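Local coordinates for mitochondrial RNA-binding protein 2 (PDB 2GIA) that forms with its partner MRP1 a guide-RNA binding complex of the trypanosome mitochondrion, which acts as an RNA matchmaker in RNA editing, at residues D47-N52 with G59-V64; D68-L73 with M96-Y101; D74-A79 with N87-V92; R112-E117 with F127-A132; K140-R145 with T161-V166. One frame throughout, in Å; residues are numbered along the deposited sequence.

Interaction 1: residues D47-N52 with G59-V64; sequences DVVHWN and GHLLRV
Asp-47 opens the contact on strand 45-50, which runs antiparallel to strand 60-67 in a beta hairpin. Its OD1 takes a hydrogen bond from Arg-63 NE at 2.9 Å, part of a salt bridge. The bond is bent, at 138°, and meets OD1 from above the carboxylate plane. Arg-63 is bent at chi3 (69°), which brings NE alongside the carboxylate, to OD1. Val-48 forms a hydrogen-bonded pair with Leu-62, its N lying 2.7 Å from Leu-62 O. Their CB atoms meet on the buried face, which Val-166 and Phe-168 of strand 160-168 cover. Val-49 turns to the face of Asp-47. There its CG2 touches Leu-61 CD1 at 3.8 Å, and its CG1 lies over one face of the Trp-51 ring. His-50 N bonds to His-60 O nearly along the C=O axis. Its CB sits over a face of the His-60 ring, 3.8 Å from the centroid, a CH-pi contact. His-60 NE2 lies in the plane of the His-50 ring at its edge, 3.0 Å from CD2. The bond of His-50 NE2 to Glu-167 O, a carbonyl, is consistent with a proton on NE2; ND1 makes a weak bond to Val-49 O. Trp-51 CH2 then reaches Leu-61 CB at 4.0 Å. Water 1 donates to the same Asp-47 OD1 and accepts from Arg-63 NH2, so the charge pair is held at two points of the guanidinium.

Interaction 2: residues D68-L73 with M96-Y101; sequences DTFVVL and MLPAVY
Phe-70 and Met-96 meet ring to thioether at one end of the hairpin of strands 70-78 and 89-97. Met-96 CE lies over one face of the Phe-70 ring, and SD is 5.0 Å from the ring centroid, a Met-aromatic contact. The bend of Met-96 at chi3 (-50°) turns CE toward the ring. Phe-70 CG is anti to its carbonyl carbon, which places CD1 by Leu-97 O and Pro-98 CA. CD1 comes within 3.8 Å of Pro-98 CA, and Leu-97 O lies at the ring edge. Water 2 sits over the centre of the opposite face. Val-72 and Met-96 lie side by side and point the same way, with CG1 of the valine 4.2 Å from CG of the methionine. Val-71 and Leu-97 do likewise on the buried face. Leu-97 CD1 reaches Val-71 CG1 there, and Leu-73 comes in obliquely to bring its CD1 within 4.0 Å of the same methyl. Leu-180 of helix 170-187 packs on Val-71, and Val-118 of strand 116-119 on Leu-97. Two backbone bonds fix this register: Val-71 N to Leu-97 O at 3.0 Å and Leu-97 N to Val-71 O at 2.8 Å. Beyond them the chain enters a type I turn, Pro-98 to Tyr-101. Water 2 donates to Thr-69 OG1 and accepts from Ala-99 N, so a water joins the two segments just beyond the last pair.

Interaction 3: residues D74-A79 with N87-V92; sequences DYHRQA and NKAERV
Arg-77 leaves strand 70-78 with CG in the crowded position between its backbone N and carbonyl carbon (chi1 63°). Its CB is 4.0 Å from Val-92 CG2. CG comes near both that methyl and Glu-90 O, and CD closes on Val-92 CG2 to 3.6 Å. The chain is extended from CG to NE and crosses Val-92 at about a right angle. NE also approaches Glu-90 CB. At the tip, Arg-77 NH1 is 3.5 Å from Val-92 CG2. Arg-77 NH2 lies 4.4 Å from Glu-90 OE1, which stands well out of the guanidinium plane, so charge alone relates them. The contact is the turn end of the antiparallel hairpin of strands 70-78 and 89-97, whose strand segments here run at 134° to each other, well off antiparallel. Arg-77 and Glu-90 form the hydrogen-bonded pair between these two segments, bonded N to O in both directions. Val-92 N bonds to Tyr-75 O, and Ala-79 N makes a short, almost straight bond of 2.5 Å to Lys-88 O, from above the carbonyl plane. On the other face Arg-91 CG lies over the His-76 ring, and Ala-89 CB touches His-76 CB at 3.8 Å. Arg-91 NE makes a long salt bridge of 3.8 Å with Asp-74 OD1, which is hydrogen-bonded to Ser-94 OG. Gln-78 points away overall, though its CG stays near Lys-88 O, and its OE1 accepts from Asn-52 N.

Interaction 4: residues R112-E117 with F127-A132; sequences RSEKVE and FTPNPA
The backbones of 112-117 and 127-132 run antiparallel and pair once, at Val-116 and Phe-127, where Val-116 N bonds to Phe-127 O at 3.2 Å and Phe-127 N to Val-116 O at 3.0 Å. Val-116 CG1 takes the crowded position between its backbone N and carbonyl carbon (chi1 54°). That presses it against Phe-127 CB at 3.3 Å, a tight contact. The Phe-127 ring leads away to meet Phe-105 and Val-108 of helix 101-109. On the other face Lys-115 lies beside Thr-128, its CB, CG and CD all near the threonine CG2. Pro-129 CD rests 3.1 Å from Glu-114 O, and Pro-129 CG approaches the Glu-114 carboxylate. Before the strand, Ser-113 OG accepts from Lys-115 N, an ST turn. Farther on, Asn-130 OD1 accepts from Ala-132 N, an Asx turn. Pro-129 has no N-H for Glu-114 O, which meets CD instead; this is consistent with the pairing of these segments going no further than Val-116 and Phe-127.

Interaction 5: residues K140-R145 with T161-V166; sequences KCTSTR and TFEWTV
Strand 160-168, outermost in the second antiparallel sheet within this chain, pairs here with strand 137-145 over five residue pairs. Trp-164 dominates the buried face. Its CG takes the crowded position between backbone N and carbonyl carbon (chi1 53°), which swings the indole across the neighbouring strand. Cys-141 CB lies over the five-membered ring, 3.8 Å from its centroid, a CH-pi contact. Cys-141 SG sits obliquely beside it, 3.6 Å from Trp-164 NE1. The indole N-H points along the ring plane to Ser-143 OG, at 3.1 Å and 166°. The indole also meets the Tyr-75 ring of the other sheet, in the core between the two sheets. Cys-141 with Trp-164 and Ser-143 with Phe-162 are the hydrogen-bonded pairs. Ser-143 O accepts twice, from Phe-162 N at 2.8 Å and from Thr-161 OG1 at 3.2 Å. On the opposite face Thr-142 CG2 packs on Glu-163 CG at 3.3 Å, while Thr-142 OG1 bonds to Asn-124 O.

How the interactions relate
Interactions 1, 2 and 3 belong to one four-stranded sheet, interactions 4 and 5 to the other. Interaction 3 is nested inside the loop interaction 2 closes, on the same hairpin, with centres about 20 Å apart. Interactions 1 and 3 have centres about 8 Å apart, joined by a probable backbone hydrogen bond, His-76 N to Leu-61 O at 2.7 Å. The sheets meet where interaction 5 faces interactions 1 and 3. Tyr-75 CD2 is 3.2 Å from Trp-164 CE3, and Leu-62 CD1 is 3.9 Å from Trp-164 CZ3. Tyr-101 CE1 touches Glu-117 O at 3.5 Å, linking interactions 2 and 4. Beside interaction 4, Arg-112 forms a salt bridge to Glu-136 of an MRP1 chain.

Interaction 1: residues D47-N52 with G59-V64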
# COMPACT_ATOMS: atom_id res chain seq x y z
N ASP D 47 18.19 4.75 6.20
CA ASP D 47 19.39 5.60 6.19
C ASP D 47 19.67 6.11 4.80
O ASP D 47 19.47 5.36 3.82
CB ASP D 47 20.60 4.79 6.64
CG ASP D 47 20.38 4.09 7.94
OD1 ASP D 47 19.85 4.74 8.86
OD2 ASP D 47 20.75 2.90 8.05
N VAL D 48 20.14 7.36 4.69
CA VAL D 48 20.52 7.91 3.39
C VAL D 48 22.04 8.04 3.61
O VAL D 48 22.51 8.90 4.35
CB VAL D 48 19.88 9.29 3.11
CG1 VAL D 48 20.48 9.92 1.80
CG2 VAL D 48 18.35 9.13 2.90
N VAL D 49 22.79 7.14 2.98
CA VAL D 49 24.23 7.05 3.18
C VAL D 49 25.05 7.68 2.07
O VAL D 49 24.94 7.30 0.91
CB VAL D 49 24.62 5.57 3.36
CG1 VAL D 49 26.05 5.46 3.89
CG2 VAL D 49 23.63 4.87 4.30
N HIS D 50 25.88 8.65 2.43
CA HIS D 50 26.72 9.34 1.46
C HIS D 50 28.18 9.42 1.95
O HIS D 50 28.73 10.51 2.15
CB HIS D 50 26.18 10.75 1.19
CG HIS D 50 24.79 10.77 0.61
ND1 HIS D 50 24.31 9.76 -0.21
CD2 HIS D 50 23.82 11.71 0.65
CE1 HIS D 50 23.11 10.09 -0.65
NE2 HIS D 50 22.78 11.27 -0.14
N TRP D 51 28.77 8.25 2.17
CA TRP D 51 30.15 8.11 2.64
C TRP D 51 31.13 8.59 1.58
O TRP D 51 30.87 8.54 0.38
CB TRP D 51 30.46 6.65 2.91
CG TRP D 51 29.72 6.00 4.02
CD1 TRP D 51 29.30 4.71 4.07
CD2 TRP D 51 29.40 6.57 5.29
NE1 TRP D 51 28.75 4.43 5.29
CE2 TRP D 51 28.80 5.56 6.06
CE3 TRP D 51 29.57 7.84 5.85
CZ2 TRP D 51 28.36 5.77 7.37
CZ3 TRP D 51 29.13 8.05 7.16
CH2 TRP D 51 28.54 7.02 7.90
N ASN D 52 32.30 9.02 2.04
CA ASN D 52 33.34 9.47 1.15
C ASN D 52 34.67 9.37 1.88
O ASN D 52 35.05 10.31 2.57
CB ASN D 52 33.10 10.91 0.71
CG ASN D 52 34.17 11.41 -0.25
OD1 ASN D 52 34.42 10.79 -1.28
ND2 ASN D 52 34.80 12.53 0.09
N GLY D 59 31.73 13.42 3.55
CA GLY D 59 30.86 12.27 3.72
C GLY D 59 29.86 12.51 4.85
O GLY D 59 30.21 13.08 5.88
N HIS D 60 28.62 12.09 4.65
CA HIS D 60 27.60 12.29 5.67
C HIS D 60 26.55 11.17 5.64
O HIS D 60 26.48 10.38 4.69
CB HIS D 60 26.90 13.66 5.50
CG HIS D 60 26.31 13.88 4.14
ND1 HIS D 60 27.01 14.45 3.11
CD2 HIS D 60 25.09 13.56 3.64
CE1 HIS D 60 26.26 14.47 2.02
NE2 HIS D 60 25.09 13.93 2.31
N LEU D 61 25.78 11.12 6.71
CA LEU D 61 24.71 10.14 6.86
C LEU D 61 23.47 10.86 7.39
O LEU D 61 23.56 11.66 8.35
CB LEU D 61 25.12 9.05 7.86
CG LEU D 61 24.01 8.15 8.43
CD1 LEU D 61 23.44 7.19 7.36
CD2 LEU D 61 24.59 7.36 9.59
N LEU D 62 22.33 10.59 6.76
CA LEU D 62 21.08 11.14 7.26
C LEU D 62 20.24 9.93 7.60
O LEU D 62 20.04 9.04 6.74
CB LEU D 62 20.35 11.98 6.20
CG LEU D 62 19.02 12.59 6.69
CD1 LEU D 62 19.28 13.71 7.70
CD2 LEU D 62 18.25 13.15 5.52
N ARG D 63 19.80 9.84 8.85
CA ARG D 63 18.94 8.75 9.23
C ARG D 63 17.58 9.43 9.35
O ARG D 63 17.48 10.55 9.91
CB ARG D 63 19.37 8.13 10.55
CG ARG D 63 20.78 7.46 10.49
CD ARG D 63 21.01 6.54 11.70
NE ARG D 63 20.14 5.37 11.63
CZ ARG D 63 19.20 5.04 12.52
NH1 ARG D 63 18.97 5.79 13.59
NH2 ARG D 63 18.47 3.95 12.33
N VAL D 64 16.56 8.81 8.78
CA VAL D 64 15.20 9.35 8.81
C VAL D 64 14.39 8.42 9.67
O VAL D 64 14.30 7.23 9.38
CB VAL D 64 14.54 9.41 7.40
CG1 VAL D 64 13.12 9.95 7.51
CG2 VAL D 64 15.37 10.27 6.47
O HOH W 1 17.76 2.95 9.36

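Interaction 2: residues D68-L73 with M96-Y101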
# COMPACT_ATOMS: atom_id res chain seq x y z
N ASP D 68 7.38 8.95 18.26
CA ASP D 68 6.38 9.77 18.96
C ASP D 68 5.63 10.75 18.08
O ASP D 68 5.52 11.93 18.44
CB ASP D 68 7.05 10.60 20.07
CG ASP D 68 7.69 9.74 21.12
OD1 ASP D 68 7.02 8.82 21.63
OD2 ASP D 68 8.87 10.00 21.45
N THR D 69 5.11 10.27 16.94
CA THR D 69 4.36 11.10 15.98
C THR D 69 5.20 12.12 15.18
O THR D 69 4.66 12.90 14.37
CB THR D 69 3.15 11.85 16.63
OG1 THR D 69 3.58 13.10 17.20
CG2 THR D 69 2.48 10.98 17.71
N PHE D 70 6.50 12.14 15.41
CA PHE D 70 7.36 13.05 14.65
C PHE D 70 8.19 12.29 13.62
O PHE D 70 8.60 11.16 13.87
CB PHE D 70 8.40 13.73 15.56
CG PHE D 70 7.81 14.65 16.59
CD1 PHE D 70 7.69 16.00 16.33
CD2 PHE D 70 7.40 14.15 17.82
CE1 PHE D 70 7.17 16.88 17.29
CE2 PHE D 70 6.87 15.01 18.81
CZ PHE D 70 6.75 16.38 18.53
N VAL D 71 8.50 12.95 12.51
CA VAL D 71 9.45 12.40 11.57
C VAL D 71 10.73 13.14 12.03
O VAL D 71 10.75 14.37 12.12
CB VAL D 71 9.17 12.77 10.10
CG1 VAL D 71 10.42 12.45 9.21
CG2 VAL D 71 7.99 11.92 9.59
N VAL D 72 11.76 12.39 12.35
CA VAL D 72 13.02 12.97 12.79
C VAL D 72 14.12 12.83 11.74
O VAL D 72 14.35 11.74 11.18
CB VAL D 72 13.47 12.29 14.08
CG1 VAL D 72 14.65 13.07 14.71
CG2 VAL D 72 12.30 12.19 15.04
N LEU D 73 14.83 13.91 11.46
CA LEU D 73 15.92 13.84 10.51
C LEU D 73 17.21 13.97 11.35
O LEU D 73 17.45 15.01 11.96
CB LEU D 73 15.83 15.00 9.51
CG LEU D 73 14.44 15.26 8.90
CD1 LEU D 73 14.46 16.40 7.90
CD2 LEU D 73 13.99 13.95 8.20
N MET D 96 13.30 17.84 14.22
CA MET D 96 12.10 17.08 14.46
C MET D 96 10.96 17.77 13.76
O MET D 96 10.67 18.92 14.03
CB MET D 96 11.82 16.96 15.94
CG MET D 96 12.93 16.29 16.69
SD MET D 96 12.27 15.59 18.21
CE MET D 96 11.35 17.00 18.91
N LEU D 97 10.33 17.04 12.84
CA LEU D 97 9.23 17.57 12.07
C LEU D 97 7.91 17.04 12.62
O LEU D 97 7.68 15.84 12.66
CB LEU D 97 9.34 17.11 10.61
CG LEU D 97 10.64 17.28 9.81
CD1 LEU D 97 10.51 16.52 8.49
CD2 LEU D 97 10.92 18.75 9.56
N PRO D 98 7.03 17.95 13.03
CA PRO D 98 5.71 17.61 13.58
C PRO D 98 4.91 16.94 12.46
O PRO D 98 5.17 17.17 11.26
CB PRO D 98 5.10 18.97 13.93
CG PRO D 98 6.28 19.87 14.05
CD PRO D 98 7.22 19.41 12.99
N ALA D 99 3.90 16.19 12.85
CA ALA D 99 3.05 15.45 11.94
C ALA D 99 2.46 16.26 10.81
O ALA D 99 2.25 15.73 9.72
CB ALA D 99 1.94 14.76 12.71
N VAL D 100 2.20 17.54 11.03
CA VAL D 100 1.61 18.35 9.98
C VAL D 100 2.49 18.46 8.73
O VAL D 100 1.98 18.69 7.63
CB VAL D 100 1.27 19.78 10.49
CG1 VAL D 100 2.54 20.50 10.91
CG2 VAL D 100 0.54 20.56 9.41
N TYR D 101 3.81 18.31 8.88
CA TYR D 101 4.68 18.40 7.71
C TYR D 101 4.66 17.15 6.80
O TYR D 101 5.13 17.20 5.68
CB TYR D 101 6.13 18.61 8.13
CG TYR D 101 6.46 20.03 8.49
CD1 TYR D 101 6.44 21.04 7.51
CD2 TYR D 101 6.75 20.39 9.81
CE1 TYR D 101 6.67 22.37 7.83
CE2 TYR D 101 6.99 21.74 10.15
CZ TYR D 101 6.95 22.72 9.15
OH TYR D 101 7.16 24.05 9.45
O HOH W 2 3.56 15.54 15.84

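Interaction 3: residues D74-A79 with N87-V92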
# COMPACT_ATOMS: atom_id res chain seq x y z
N ASP D 74 18.00 12.89 11.43
CA ASP D 74 19.27 12.92 12.19
C ASP D 74 20.44 13.03 11.22
O ASP D 74 20.78 12.07 10.51
CB ASP D 74 19.45 11.66 13.02
CG ASP D 74 18.66 11.68 14.32
OD1 ASP D 74 18.07 12.70 14.67
OD2 ASP D 74 18.63 10.63 15.01
N TYR D 75 21.06 14.22 11.15
CA TYR D 75 22.19 14.41 10.26
C TYR D 75 23.54 14.13 10.94
O TYR D 75 23.81 14.64 12.04
CB TYR D 75 22.17 15.82 9.70
CG TYR D 75 23.29 16.08 8.74
CD1 TYR D 75 24.52 16.56 9.20
CD2 TYR D 75 23.13 15.83 7.37
CE1 TYR D 75 25.57 16.78 8.32
CE2 TYR D 75 24.17 16.06 6.48
CZ TYR D 75 25.39 16.53 6.97
OH TYR D 75 26.44 16.76 6.10
N HIS D 76 24.37 13.33 10.27
CA HIS D 76 25.69 12.93 10.76
C HIS D 76 26.80 13.24 9.75
O HIS D 76 26.58 13.18 8.54
CB HIS D 76 25.77 11.42 10.98
CG HIS D 76 24.64 10.85 11.77
ND1 HIS D 76 24.82 10.25 12.99
CD2 HIS D 76 23.32 10.74 11.49
CE1 HIS D 76 23.67 9.79 13.43
NE2 HIS D 76 22.74 10.07 12.53
N ARG D 77 28.00 13.54 10.26
CA ARG D 77 29.17 13.77 9.41
C ARG D 77 29.97 12.48 9.50
O ARG D 77 29.91 11.79 10.52
CB ARG D 77 30.02 14.92 9.95
CG ARG D 77 30.60 14.62 11.32
CD ARG D 77 31.12 15.88 12.01
NE ARG D 77 31.44 15.60 13.41
CZ ARG D 77 31.26 16.46 14.40
NH1 ARG D 77 30.78 17.68 14.15
NH2 ARG D 77 31.54 16.09 15.65
N GLN D 78 30.69 12.12 8.44
CA GLN D 78 31.48 10.89 8.46
C GLN D 78 32.58 11.11 9.49
O GLN D 78 33.19 12.18 9.49
CB GLN D 78 32.09 10.62 7.08
CG GLN D 78 32.83 9.28 6.97
CD GLN D 78 33.02 8.85 5.53
OE1 GLN D 78 32.59 9.54 4.61
NE2 GLN D 78 33.66 7.70 5.34
N ALA D 79 32.81 10.14 10.38
CA ALA D 79 33.84 10.27 11.41
C ALA D 79 35.22 9.85 10.90
O ALA D 79 36.12 10.68 10.77
CB ALA D 79 33.47 9.43 12.63
N ASN D 87 33.09 4.25 15.41
CA ASN D 87 31.85 4.65 14.76
C ASN D 87 32.17 5.50 13.54
O ASN D 87 32.83 6.53 13.65
CB ASN D 87 30.97 5.44 15.73
CG ASN D 87 30.36 4.56 16.81
OD1 ASN D 87 29.63 5.03 17.68
ND2 ASN D 87 30.64 3.26 16.74
N LYS D 88 31.69 5.08 12.38
CA LYS D 88 31.93 5.83 11.15
C LYS D 88 31.19 7.17 11.06
O LYS D 88 31.52 8.00 10.22
CB LYS D 88 31.60 4.97 9.92
CG LYS D 88 32.71 4.01 9.53
CD LYS D 88 33.02 3.05 10.65
CE LYS D 88 34.10 2.07 10.27
NZ LYS D 88 34.21 1.01 11.31
N ALA D 89 30.20 7.39 11.91
CA ALA D 89 29.48 8.65 11.86
C ALA D 89 29.22 9.24 13.24
O ALA D 89 29.15 8.53 14.24
CB ALA D 89 28.15 8.45 11.09
N GLU D 90 29.06 10.57 13.28
CA GLU D 90 28.80 11.29 14.50
C GLU D 90 27.66 12.26 14.22
O GLU D 90 27.74 13.06 13.30
CB GLU D 90 30.05 12.08 14.94
CG GLU D 90 30.44 11.83 16.40
CD GLU D 90 29.27 11.99 17.37
OE1 GLU D 90 28.83 13.15 17.60
OE2 GLU D 90 28.78 10.96 17.90
N ARG D 91 26.59 12.17 15.01
CA ARG D 91 25.41 13.02 14.83
C ARG D 91 25.72 14.47 15.14
O ARG D 91 26.12 14.82 16.25
CB ARG D 91 24.29 12.49 15.71
CG ARG D 91 22.94 13.19 15.63
CD ARG D 91 21.96 12.34 16.44
NE ARG D 91 20.91 13.10 17.10
CZ ARG D 91 21.12 13.97 18.08
NH1 ARG D 91 22.34 14.22 18.52
NH2 ARG D 91 20.09 14.60 18.63
N VAL D 92 25.51 15.32 14.15
CA VAL D 92 25.79 16.74 14.27
C VAL D 92 24.55 17.53 14.63
O VAL D 92 24.60 18.47 15.44
CB VAL D 92 26.36 17.29 12.94
CG1 VAL D 92 26.40 18.80 12.98
CG2 VAL D 92 27.74 16.73 12.70

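Interaction 4: residues R112-E117 with F127-A132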
# COMPACT_ATOMS: atom_id res chain seq x y z
N ARG D 112 2.95 17.57 -6.66
CA ARG D 112 1.88 18.53 -6.57
C ARG D 112 2.38 19.89 -6.07
O ARG D 112 1.79 20.92 -6.40
CB ARG D 112 0.77 17.98 -5.64
CG ARG D 112 -0.44 18.87 -5.54
CD ARG D 112 -1.44 18.32 -4.53
NE ARG D 112 -2.17 17.15 -5.01
CZ ARG D 112 -3.26 17.25 -5.77
NH1 ARG D 112 -3.71 18.45 -6.12
NH2 ARG D 112 -3.94 16.16 -6.10
N SER D 113 3.47 19.89 -5.32
CA SER D 113 4.03 21.12 -4.78
C SER D 113 5.48 21.26 -5.20
O SER D 113 6.20 20.26 -5.34
CB SER D 113 3.90 21.12 -3.25
OG SER D 113 4.90 21.93 -2.65
N GLU D 114 5.93 22.50 -5.42
CA GLU D 114 7.32 22.66 -5.85
C GLU D 114 8.25 22.88 -4.67
O GLU D 114 9.47 22.89 -4.82
CB GLU D 114 7.45 23.83 -6.84
CG GLU D 114 7.04 23.48 -8.30
CD GLU D 114 7.74 22.23 -8.85
OE1 GLU D 114 7.25 21.11 -8.60
OE2 GLU D 114 8.79 22.35 -9.52
N LYS D 115 7.68 23.06 -3.48
CA LYS D 115 8.50 23.28 -2.31
C LYS D 115 7.80 23.19 -0.97
O LYS D 115 6.60 23.45 -0.86
CB LYS D 115 9.18 24.67 -2.38
CG LYS D 115 9.79 25.12 -1.04
CD LYS D 115 10.73 26.33 -1.19
CE LYS D 115 9.98 27.63 -1.45
NZ LYS D 115 9.25 27.64 -2.74
N VAL D 116 8.55 22.80 0.05
CA VAL D 116 8.02 22.78 1.40
C VAL D 116 9.11 23.44 2.25
O VAL D 116 10.28 23.08 2.13
CB VAL D 116 7.71 21.35 1.96
CG1 VAL D 116 8.94 20.43 1.86
CG2 VAL D 116 7.30 21.47 3.42
N GLU D 117 8.71 24.40 3.08
CA GLU D 117 9.64 25.11 3.97
C GLU D 117 9.38 24.78 5.42
O GLU D 117 8.23 24.72 5.84
CB GLU D 117 9.49 26.62 3.80
CG GLU D 117 10.02 27.15 2.49
CD GLU D 117 9.99 28.67 2.45
OE1 GLU D 117 10.32 29.28 3.49
OE2 GLU D 117 9.66 29.24 1.39
N PHE D 127 12.69 21.73 1.03
CA PHE D 127 12.77 20.43 0.36
C PHE D 127 12.13 20.72 -0.99
O PHE D 127 10.98 21.09 -1.05
CB PHE D 127 11.96 19.35 1.13
CG PHE D 127 12.08 17.98 0.54
CD1 PHE D 127 13.23 17.21 0.77
CD2 PHE D 127 11.08 17.46 -0.28
CE1 PHE D 127 13.39 15.93 0.19
CE2 PHE D 127 11.22 16.21 -0.86
CZ PHE D 127 12.38 15.43 -0.63
N THR D 128 12.89 20.50 -2.05
CA THR D 128 12.43 20.82 -3.38
C THR D 128 12.94 19.80 -4.37
O THR D 128 13.87 19.04 -4.08
CB THR D 128 13.04 22.19 -3.77
OG1 THR D 128 14.46 22.08 -3.71
CG2 THR D 128 12.64 23.27 -2.75
N PRO D 129 12.33 19.77 -5.57
CA PRO D 129 12.78 18.83 -6.60
C PRO D 129 14.14 19.33 -7.09
O PRO D 129 14.43 20.53 -7.06
CB PRO D 129 11.74 18.96 -7.72
CG PRO D 129 10.61 19.69 -7.12
CD PRO D 129 11.08 20.45 -5.93
N ASN D 130 14.98 18.41 -7.54
CA ASN D 130 16.28 18.81 -8.06
C ASN D 130 16.15 18.81 -9.59
O ASN D 130 15.87 17.78 -10.19
CB ASN D 130 17.38 17.84 -7.63
CG ASN D 130 18.74 18.24 -8.17
OD1 ASN D 130 18.82 18.98 -9.15
ND2 ASN D 130 19.81 17.76 -7.53
N PRO D 131 16.35 19.97 -10.23
CA PRO D 131 16.27 20.15 -11.68
C PRO D 131 17.15 19.17 -12.47
O PRO D 131 16.80 18.78 -13.58
CB PRO D 131 16.74 21.59 -11.89
CG PRO D 131 16.44 22.27 -10.60
CD PRO D 131 16.73 21.23 -9.55
N ALA D 132 18.30 18.82 -11.91
CA ALA D 132 19.27 17.94 -12.55
C ALA D 132 18.75 16.58 -13.06
O ALA D 132 19.32 16.02 -13.99
CB ALA D 132 20.45 17.70 -11.61

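Interaction 5: residues K140-R145 with T161-V166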
# COMPACT_ATOMS: atom_id res chain seq x y z
N LYS D 140 17.83 21.11 1.93
CA LYS D 140 18.82 22.18 2.24
C LYS D 140 18.38 22.76 3.57
O LYS D 140 17.22 23.16 3.73
CB LYS D 140 18.77 23.32 1.22
CG LYS D 140 18.86 22.91 -0.23
CD LYS D 140 18.35 24.05 -1.12
CE LYS D 140 18.25 23.68 -2.60
NZ LYS D 140 17.67 24.84 -3.35
N CYS D 141 19.30 22.85 4.52
CA CYS D 141 18.94 23.34 5.84
C CYS D 141 20.05 24.17 6.47
O CYS D 141 21.23 23.92 6.26
CB CYS D 141 18.66 22.13 6.74
SG CYS D 141 18.13 22.53 8.44
N THR D 142 19.65 25.17 7.24
CA THR D 142 20.60 25.99 7.97
C THR D 142 20.15 25.83 9.40
O THR D 142 19.08 26.30 9.76
CB THR D 142 20.52 27.48 7.59
OG1 THR D 142 19.15 27.90 7.61
CG2 THR D 142 21.08 27.71 6.24
N SER D 143 20.92 25.12 10.21
CA SER D 143 20.56 24.93 11.62
C SER D 143 21.23 25.99 12.50
O SER D 143 22.26 26.56 12.13
CB SER D 143 20.99 23.55 12.13
OG SER D 143 20.30 22.50 11.45
N THR D 144 20.62 26.24 13.66
CA THR D 144 21.16 27.21 14.62
C THR D 144 20.92 26.73 16.05
O THR D 144 19.92 26.05 16.33
CB THR D 144 20.54 28.61 14.47
OG1 THR D 144 19.12 28.54 14.67
CG2 THR D 144 20.84 29.19 13.09
N ARG D 145 21.84 27.08 16.94
CA ARG D 145 21.76 26.70 18.35
C ARG D 145 22.46 27.76 19.19
O ARG D 145 23.23 28.57 18.66
CB ARG D 145 22.47 25.36 18.56
CG ARG D 145 23.89 25.36 18.02
CD ARG D 145 24.58 24.02 18.17
NE ARG D 145 24.87 23.69 19.56
CZ ARG D 145 25.54 22.61 19.94
NH1 ARG D 145 25.98 21.75 19.02
NH2 ARG D 145 25.77 22.38 21.24
N THR D 161 25.73 28.19 14.22
CA THR D 161 25.01 27.88 12.99
C THR D 161 25.71 26.77 12.20
O THR D 161 26.95 26.70 12.18
CB THR D 161 24.91 29.14 12.11
OG1 THR D 161 24.12 28.86 10.96
CG2 THR D 161 26.28 29.57 11.65
N PHE D 162 24.92 25.90 11.57
CA PHE D 162 25.47 24.81 10.77
C PHE D 162 24.60 24.58 9.52
O PHE D 162 23.41 24.26 9.64
CB PHE D 162 25.57 23.51 11.60
CG PHE D 162 26.05 22.33 10.80
CD1 PHE D 162 27.26 22.39 10.11
CD2 PHE D 162 25.29 21.16 10.72
CE1 PHE D 162 27.70 21.30 9.34
CE2 PHE D 162 25.72 20.08 9.96
CZ PHE D 162 26.93 20.14 9.26
N GLU D 163 25.19 24.75 8.35
CA GLU D 163 24.50 24.56 7.08
C GLU D 163 24.78 23.19 6.48
O GLU D 163 25.93 22.75 6.42
CB GLU D 163 24.93 25.64 6.10
CG GLU D 163 24.28 27.00 6.34
CD GLU D 163 24.79 28.06 5.38
OE1 GLU D 163 25.10 27.71 4.21
OE2 GLU D 163 24.88 29.24 5.77
N TRP D 164 23.74 22.51 6.03
CA TRP D 164 23.93 21.18 5.46
C TRP D 164 22.90 20.90 4.38
O TRP D 164 21.82 21.49 4.38
CB TRP D 164 23.86 20.13 6.56
CG TRP D 164 22.61 20.19 7.42
CD1 TRP D 164 22.35 21.06 8.46
CD2 TRP D 164 21.51 19.27 7.38
NE1 TRP D 164 21.15 20.73 9.06
CE2 TRP D 164 20.61 19.64 8.41
CE3 TRP D 164 21.18 18.18 6.56
CZ2 TRP D 164 19.42 18.94 8.66
CZ3 TRP D 164 20.00 17.48 6.80
CH2 TRP D 164 19.13 17.87 7.84
N THR D 165 23.24 20.00 3.46
CA THR D 165 22.37 19.63 2.33
C THR D 165 22.42 18.12 2.14
O THR D 165 23.50 17.52 2.24
CB THR D 165 22.88 20.24 0.98
OG1 THR D 165 22.90 21.66 1.06
CG2 THR D 165 21.95 19.86 -0.17
N VAL D 166 21.27 17.51 1.84
CA VAL D 166 21.23 16.07 1.57
C VAL D 166 20.48 15.88 0.26
O VAL D 166 19.34 16.31 0.13
CB VAL D 166 20.52 15.27 2.69
CG1 VAL D 166 20.42 13.78 2.30
CG2 VAL D 166 21.31 15.38 4.00